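Local coordinates for OsmC family protein (Rhodothermus marinus, PDB 5CML) that probably hydrolyses carboxylic esters as a serine esterase, this chain being the N-terminal alpha/beta-hydrolase part of a longer protein that also carries an OsmC domain, at residues V125-I131 / R190-F195; A113-A117 / V179-V185. All coordinates share one frame; numbering follows the deposited sequence. Where two conformers were deposited one is given.

Interaction 1: residues V125-I131 / R190-F195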
# COMPACT_ATOMS: atom_id res chain seq x y z
N VAL A 125 7.17 -11.50 5.60
CA VAL A 125 7.01 -10.78 4.34
C VAL A 125 8.22 -11.08 3.47
O VAL A 125 9.36 -10.84 3.88
CB VAL A 125 6.87 -9.24 4.57
CG1 VAL A 125 6.96 -8.43 3.26
CG2 VAL A 125 5.59 -8.93 5.34
N LYS A 126 7.97 -11.57 2.26
CA LYS A 126 9.04 -12.01 1.36
C LYS A 126 9.26 -11.05 0.21
O LYS A 126 10.24 -11.15 -0.50
CB LYS A 126 8.72 -13.41 0.81
CG LYS A 126 8.55 -14.46 1.90
CD LYS A 126 9.85 -14.70 2.67
CE LYS A 126 9.69 -15.78 3.75
NZ LYS A 126 10.41 -15.42 5.03
N ALA A 127 8.33 -10.12 0.01
CA ALA A 127 8.41 -9.20 -1.13
C ALA A 127 7.53 -7.99 -0.87
O ALA A 127 6.51 -8.10 -0.17
CB ALA A 127 7.99 -9.89 -2.43
N VAL A 128 7.94 -6.83 -1.39
CA VAL A 128 7.21 -5.59 -1.21
C VAL A 128 7.09 -4.88 -2.53
O VAL A 128 8.07 -4.82 -3.29
CB VAL A 128 7.90 -4.65 -0.19
CG1 VAL A 128 7.13 -3.32 -0.01
CG2 VAL A 128 8.14 -5.36 1.14
N ALA A 129 5.92 -4.32 -2.80
CA ALA A 129 5.67 -3.61 -4.05
C ALA A 129 4.89 -2.34 -3.73
O ALA A 129 3.98 -2.35 -2.88
CB ALA A 129 4.91 -4.47 -5.05
N THR A 130 5.23 -1.24 -4.40
CA THR A 130 4.51 0.00 -4.19
C THR A 130 4.15 0.67 -5.50
O THR A 130 4.77 0.40 -6.53
CB THR A 130 5.33 1.02 -3.33
OG1 THR A 130 6.53 1.37 -4.01
CG2 THR A 130 5.67 0.42 -1.97
N ILE A 131 3.15 1.54 -5.43
CA ILE A 131 2.62 2.26 -6.59
C ILE A 131 2.53 3.75 -6.25
O ILE A 131 1.73 4.15 -5.39
CB ILE A 131 1.22 1.75 -6.98
CG1 ILE A 131 1.23 0.23 -7.13
CG2 ILE A 131 0.69 2.44 -8.24
CD1 ILE A 131 -0.12 -0.41 -6.84
N ARG A 190 14.56 -7.34 1.57
CA ARG A 190 13.52 -8.07 0.83
C ARG A 190 13.45 -7.52 -0.58
O ARG A 190 13.71 -6.35 -0.80
CB ARG A 190 12.13 -7.95 1.49
CG ARG A 190 11.94 -8.61 2.87
CD ARG A 190 12.20 -10.12 2.84
NE ARG A 190 11.99 -10.77 4.13
CZ ARG A 190 12.92 -10.88 5.09
NH1 ARG A 190 14.14 -10.37 4.93
NH2 ARG A 190 12.61 -11.50 6.22
N PRO A 191 13.09 -8.37 -1.54
CA PRO A 191 12.89 -7.85 -2.90
C PRO A 191 11.82 -6.75 -2.96
O PRO A 191 10.77 -6.82 -2.31
CB PRO A 191 12.44 -9.08 -3.68
CG PRO A 191 12.96 -10.24 -2.93
CD PRO A 191 12.99 -9.83 -1.48
N LEU A 192 12.12 -5.74 -3.78
CA LEU A 192 11.30 -4.55 -3.94
C LEU A 192 10.92 -4.34 -5.40
O LEU A 192 11.77 -4.45 -6.29
CB LEU A 192 12.07 -3.33 -3.45
CG LEU A 192 11.44 -1.95 -3.69
CD1 LEU A 192 10.15 -1.80 -2.90
CD2 LEU A 192 12.41 -0.83 -3.36
N LEU A 193 9.66 -4.00 -5.63
CA LEU A 193 9.18 -3.60 -6.96
C LEU A 193 8.45 -2.26 -6.85
O LEU A 193 7.45 -2.14 -6.14
CB LEU A 193 8.26 -4.69 -7.56
CG LEU A 193 7.54 -4.30 -8.85
CD1 LEU A 193 8.54 -3.93 -9.98
CD2 LEU A 193 6.62 -5.44 -9.31
N LEU A 194 8.99 -1.26 -7.52
CA LEU A 194 8.40 0.07 -7.56
C LEU A 194 7.68 0.31 -8.87
O LEU A 194 8.29 0.19 -9.92
CB LEU A 194 9.49 1.14 -7.44
CG LEU A 194 10.36 1.08 -6.18
CD1 LEU A 194 11.65 1.86 -6.41
CD2 LEU A 194 9.58 1.65 -5.01
N PHE A 195 6.41 0.69 -8.80
CA PHE A 195 5.66 1.18 -9.95
C PHE A 195 5.50 2.67 -9.83
O PHE A 195 5.18 3.16 -8.74
CB PHE A 195 4.26 0.59 -10.04
CG PHE A 195 4.19 -0.89 -10.29
CD1 PHE A 195 4.11 -1.39 -11.57
CD2 PHE A 195 4.11 -1.79 -9.23
CE1 PHE A 195 3.99 -2.76 -11.79
CE2 PHE A 195 4.00 -3.14 -9.45
CZ PHE A 195 3.93 -3.63 -10.74
O HOH W 1 6.20 3.32 -5.92

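Interaction 2: residues A113-A117 / V179-V185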
# COMPACT_ATOMS: atom_id res chain seq x y z
N ALA A 113 4.38 4.38 1.19
CA ALA A 113 5.34 4.82 2.17
C ALA A 113 5.14 4.01 3.46
O ALA A 113 6.11 3.56 4.08
CB ALA A 113 5.20 6.30 2.43
N ALA A 114 3.89 3.76 3.83
CA ALA A 114 3.61 3.01 5.04
C ALA A 114 4.10 1.57 4.98
O ALA A 114 4.71 1.10 5.94
CB ALA A 114 2.12 3.02 5.33
N VAL A 115 3.83 0.84 3.89
CA VAL A 115 4.28 -0.56 3.86
C VAL A 115 5.81 -0.64 3.83
O VAL A 115 6.40 -1.56 4.40
CB VAL A 115 3.71 -1.39 2.67
CG1 VAL A 115 2.17 -1.49 2.76
CG2 VAL A 115 4.17 -0.88 1.33
N LEU A 116 6.47 0.33 3.21
CA LEU A 116 7.92 0.30 3.15
C LEU A 116 8.50 0.54 4.53
O LEU A 116 9.54 -0.02 4.87
CB LEU A 116 8.47 1.33 2.17
CG LEU A 116 8.25 0.95 0.70
CD1 LEU A 116 8.51 2.17 -0.14
CD2 LEU A 116 9.17 -0.19 0.29
N ALA A 117 7.83 1.36 5.32
CA ALA A 117 8.31 1.66 6.66
C ALA A 117 8.10 0.52 7.66
O ALA A 117 8.84 0.42 8.66
CB ALA A 117 7.65 2.93 7.19
N VAL A 179 11.40 7.22 11.74
CA VAL A 179 12.03 5.95 11.36
C VAL A 179 12.95 6.11 10.16
O VAL A 179 13.93 5.36 10.03
CB VAL A 179 11.00 4.81 11.04
CG1 VAL A 179 10.12 4.54 12.22
CG2 VAL A 179 10.17 5.11 9.80
N ASN A 180 12.64 7.11 9.33
CA ASN A 180 13.32 7.44 8.07
C ASN A 180 13.09 6.37 7.00
O ASN A 180 13.60 5.24 7.05
CB ASN A 180 14.82 7.68 8.27
CG ASN A 180 15.48 8.21 7.00
OD1 ASN A 180 16.16 7.47 6.28
ND2 ASN A 180 15.26 9.48 6.69
N LEU A 181 12.28 6.74 6.03
CA LEU A 181 11.88 5.79 5.01
C LEU A 181 13.07 5.25 4.21
O LEU A 181 13.14 4.04 3.96
CB LEU A 181 10.84 6.44 4.12
CG LEU A 181 10.20 5.53 3.09
CD1 LEU A 181 9.59 4.30 3.75
CD2 LEU A 181 9.16 6.33 2.36
N GLU A 182 14.02 6.11 3.84
CA GLU A 182 15.17 5.63 3.08
C GLU A 182 16.00 4.61 3.88
O GLU A 182 16.42 3.61 3.30
CB GLU A 182 16.00 6.82 2.61
CG GLU A 182 15.39 7.41 1.32
CD GLU A 182 15.89 8.81 0.98
OE1 GLU A 182 16.97 8.92 0.37
OE2 GLU A 182 15.21 9.81 1.31
N ASP A 183 16.17 4.81 5.19
CA ASP A 183 16.89 3.84 6.02
C ASP A 183 16.15 2.51 6.05
O ASP A 183 16.76 1.44 5.95
CB ASP A 183 17.06 4.32 7.48
CG ASP A 183 18.17 5.36 7.65
OD1 ASP A 183 18.95 5.56 6.69
OD2 ASP A 183 18.26 5.94 8.77
N GLN A 184 14.84 2.57 6.20
CA GLN A 184 14.03 1.36 6.25
C GLN A 184 14.14 0.58 4.94
O GLN A 184 14.27 -0.65 4.94
CB GLN A 184 12.56 1.71 6.55
CG GLN A 184 12.33 2.18 7.99
CD GLN A 184 12.55 1.06 9.00
OE1 GLN A 184 11.69 0.22 9.22
NE2 GLN A 184 13.71 1.04 9.60
N VAL A 185 14.12 1.29 3.82
CA VAL A 185 14.17 0.65 2.53
C VAL A 185 15.55 0.01 2.34
O VAL A 185 15.67 -1.09 1.81
CB VAL A 185 13.85 1.65 1.42
CG1 VAL A 185 14.14 1.07 0.05
CG2 VAL A 185 12.39 2.07 1.49

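Interaction 1: residues V125-I131 / R190-F195
Arg190 reaches back to the loop ahead of strand 127-131: in the conformer given, its NE donates to Val125 O at 2.6 Å, the oxygen near the guanidinium plane, and NH2 to Pro123 O. The chain bends at chi2 (-60°) to get there; a second placing of the side chain makes this grip less certain. From here the strands run parallel, 9° apart. Val128 N gives to Pro191 O and Leu193 N to Val128 O, then Thr130 N to Leu193 O and Phe195 N to Thr130 O. Thr130 and Leu194 stand next to each other on one face of the sheet, OG1 3.2 Å from Leu194 CD2. Thr130 OG1 sits between its backbone N and carbonyl carbon (chi1 62°), where a water bonded to it also donates to Phe195 O. On the other face the Phe195 ring turns its edge to Thr130 O, CD2 3.5 Å from that oxygen, while Ile131 CG1 approaches the ring obliquely. Beside them Ala129 and Leu193 meet CB to CB at 4.2 Å. These are neighbouring parallel strands of the central alpha/beta-hydrolase sheet, flanked by strands 104-108 and 219-223, with helix 110-118 on the Val128, Thr130 and Leu192 face and helix 234-252 on that of Ile131 and Leu193.

Interaction 2: residues A113-A117 / V179-V185
Val179, the last residue of helix 170-179, meets Ala117 at the margin of this contact, its CG2 4.2 Å from Ala117 CB. Asn180 then breaks the helix with a positive phi of 69° and at once starts the next one as its N-cap: OD1 accepts from Asp183 N at 2.9 Å, the donor tilted from the carbonyl plane. After this break Leu181 meets helix 110-118 with the end of its side chain, which does much of the touching. With CG anti to the backbone N (chi1 -174°), the two methyls part over the neighbouring helix. CD1 sits 3.5 Å from Leu116 CB and also lies against the backbone O of Ala113 and CB of Ala117, whereas CD2 rests 4.0 Å from Ala113 CB. The short helical segments cross at 53° with their axes 9.3 Å apart. In the alpha/beta-hydrolase fold the helix carrying Ala113 to Ala117 is the one that follows the nucleophile elbow, here consistent with Gly107, Ser109 and Gly111; Val115 and Leu116 of the same helix also pack on strand 127-131. One turn beyond Leu181, Gln184 lays its CB 3.9 Å from Leu116 O, and the bent chain brings its terminal amide up to the carbonyl of Ala117. Val185 completes the row: its CG2 lies 4.0 Å from Leu116 CB and touches CD2 as well, the two side chains crossing at a slant, with Leu211 of helix 206-214 against both.

The centres of the two contacts lie about 12 Å apart, and their segments alternate along the chain: helix 110-118 leads into strand 127-131, and helix 181-187 into strand 192-196. Interaction 1 therefore pairs the strands of two helix-strand units that are neighbours in the main sheet, and interaction 2 pairs their helices on one side of it. Leu116 joins both layers, its CD2 3.7 Å from Leu192 CD1 and equally near Val128 CG1, while Thr130 CG2 meets Leu116 CG and Val115 CG2. The intervening chain includes the small antiparallel sheet of strands 144-146, 156-159 and 166-169. Together the contacts pack the helix after the probable nucleophile Ser109 against the hydrolase core, whose presumed triad would be completed by Asp200 and His229.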